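Local coordinates for protein thin, isoform D (Drosophila melanogaster, PDB 6XG7) that probably acts as a zinc-binding ubiquitin-protein transferase, its NHL-repeat beta-propeller region probably serving protein-protein interaction, at residues N198-S203 against F213-K218. Numbering follows the deposited sequence. Where two conformers were deposited one is given.
Sequences NRVIVS and FDVNGK
V200 and F213 face each other as an antiparallel hydrogen-bonded pair, each backbone giving and taking one bond: V200 N reaches F213 O at 2.8 Å, nearly straight at 171°, and F213 N returns to V200 O at 2.9 Å. Both side chains leave on the same face of the sheet, where V200 CB and F213 CB lie 4.3 Å apart. In F213, chi1 of -61° sets CG beside the backbone N, the same N that bonds V200 O, and this carbonyl oxygen lies in the ring plane at its edge, 3.8 Å from F213 CD1. Further along, V202 CG2 meets CE1 of the F213 ring obliquely at 4.0 Å. In the other direction V215 CG1 touches V200 CG2 at 4.0 Å, the two side chains crossing at about a right angle, and also meets N198, whose O lies 3.3 Å and whose CB lies 3.8 Å from it. Beyond the pair the second strand leaves through a type I turn from D214 to G217; just past it, K218 N donates to D214 OD1 from above the carboxylate plane. V200 also packs on I192 and V194, and the F213 ring meets that of F176. The contact closes the open end of the hairpin of strands 199-204 and 209-214, the middle strands of a four-stranded antiparallel blade (with 185-194 and 219-223), as in NHL-repeat beta-propellers.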
loop_
_atom_site.group_PDB
_atom_site.type_symbol
_atom_site.label_atom_id
_atom_site.label_comp_id
_atom_site.label_asym_id
_atom_site.label_seq_id
_atom_site.Cartn_x
_atom_site.Cartn_y
_atom_site.Cartn_z
ATOM N N ASN A 198 -3.205 16.727 1.235
ATOM C CA ASN A 198 -3.024 16.339 2.640
ATOM C C ASN A 198 -4.254 15.648 3.207
ATOM O O ASN A 198 -4.663 15.874 4.351
ATOM C CB ASN A 198 -2.541 17.498 3.493
ATOM C CG ASN A 198 -1.099 17.817 3.206
ATOM O OD1 ASN A 198 -0.241 16.924 3.240
ATOM N ND2 ASN A 198 -0.828 19.058 2.855
ATOM N N ARG A 199 -4.827 14.774 2.402
ATOM C CA ARG A 199 -5.871 13.867 2.845
ATOM C C ARG A 199 -5.253 12.490 3.018
ATOM O O ARG A 199 -4.455 12.052 2.185
ATOM C CB ARG A 199 -7.006 13.825 1.825
ATOM C CG ARG A 199 -7.680 15.169 1.679
ATOM C CD ARG A 199 -8.690 15.170 0.577
ATOM N NE ARG A 199 -9.327 16.472 0.481
ATOM C CZ ARG A 199 -10.408 16.718 -0.241
ATOM N NH1 ARG A 199 -10.982 15.737 -0.928
ATOM N NH2 ARG A 199 -10.918 17.943 -0.267
ATOM N N VAL A 200 -5.624 11.826 4.105
ATOM C CA VAL A 200 -5.137 10.499 4.451
ATOM C C VAL A 200 -6.234 9.508 4.085
ATOM O O VAL A 200 -7.330 9.526 4.653
ATOM C CB VAL A 200 -4.773 10.408 5.937
ATOM C CG1 VAL A 200 -4.230 9.030 6.245
ATOM C CG2 VAL A 200 -3.794 11.497 6.290
ATOM N N ILE A 201 -5.939 8.656 3.113
ATOM C CA ILE A 201 -6.898 7.746 2.498
ATOM C C ILE A 201 -6.600 6.354 3.034
ATOM O O ILE A 201 -5.501 5.835 2.831
ATOM C CB ILE A 201 -6.763 7.790 0.969
ATOM C CG1 ILE A 201 -6.985 9.215 0.445
ATOM C CG2 ILE A 201 -7.698 6.776 0.324
ATOM C CD1 ILE A 201 -6.247 9.474 -0.859
ATOM N N VAL A 202 -7.560 5.760 3.730
ATOM C CA VAL A 202 -7.359 4.509 4.458
ATOM C C VAL A 202 -8.327 3.452 3.944
ATOM O O VAL A 202 -9.536 3.698 3.870
ATOM C CB VAL A 202 -7.552 4.715 5.974
ATOM C CG1 VAL A 202 -7.355 3.389 6.722
ATOM C CG2 VAL A 202 -6.617 5.815 6.490
ATOM N N SER A 203 -7.805 2.274 3.598
ATOM C CA SER A 203 -8.687 1.158 3.253
ATOM C C SER A 203 -9.138 0.496 4.546
ATOM O O SER A 203 -8.350 -0.123 5.266
ATOM C CB SER A 203 -8.064 0.144 2.298
ATOM O OG SER A 203 -6.900 -0.444 2.836
ATOM N N PHE A 213 -9.450 11.102 5.800
ATOM C CA PHE A 213 -9.248 11.960 6.950
ATOM C C PHE A 213 -8.373 13.142 6.548
ATOM O O PHE A 213 -7.600 13.072 5.598
ATOM C CB PHE A 213 -8.471 11.222 8.044
ATOM C CG PHE A 213 -9.144 9.991 8.584
ATOM C CD1 PHE A 213 -8.986 8.761 7.956
ATOM C CD2 PHE A 213 -9.871 10.042 9.766
ATOM C CE1 PHE A 213 -9.568 7.621 8.483
ATOM C CE2 PHE A 213 -10.451 8.904 10.288
ATOM C CZ PHE A 213 -10.300 7.699 9.641
ATOM N N ASP A 214 -8.457 14.231 7.300
ATOM C CA ASP A 214 -7.383 15.209 7.171
ATOM C C ASP A 214 -6.178 14.751 7.998
ATOM O O ASP A 214 -6.250 13.782 8.759
ATOM C CB ASP A 214 -7.851 16.634 7.491
ATOM C CG ASP A 214 -8.473 16.777 8.872
ATOM O OD1 ASP A 214 -7.929 16.218 9.846
ATOM O OD2 ASP A 214 -9.493 17.501 8.984
ATOM N N VAL A 215 -5.036 15.425 7.804
ATOM C CA VAL A 215 -3.813 14.999 8.475
ATOM C C VAL A 215 -3.926 15.180 9.981
ATOM O O VAL A 215 -3.202 14.521 10.738
ATOM C CB VAL A 215 -2.556 15.698 7.911
ATOM C CG1 VAL A 215 -2.219 15.165 6.519
ATOM C CG2 VAL A 215 -2.731 17.223 7.892
ATOM N N ASN A 216 -4.817 16.065 10.433
ATOM C CA ASN A 216 -5.098 16.213 11.853
ATOM C C ASN A 216 -5.949 15.078 12.411
ATOM O O ASN A 216 -6.081 14.975 13.632
ATOM C CB ASN A 216 -5.802 17.552 12.102
ATOM N N GLY A 217 -6.535 14.236 11.559
ATOM C CA GLY A 217 -7.346 13.120 12.002
ATOM C C GLY A 217 -8.848 13.306 11.903
ATOM O O GLY A 217 -9.591 12.414 12.324
ATOM N N LYS A 218 -9.322 14.421 11.361
ATOM C CA LYS A 218 -10.758 14.636 11.217
ATOM C C LYS A 218 -11.281 13.919 9.978
ATOM O O LYS A 218 -10.638 13.919 8.928
ATOM C CB LYS A 218 -11.046 16.131 11.096
#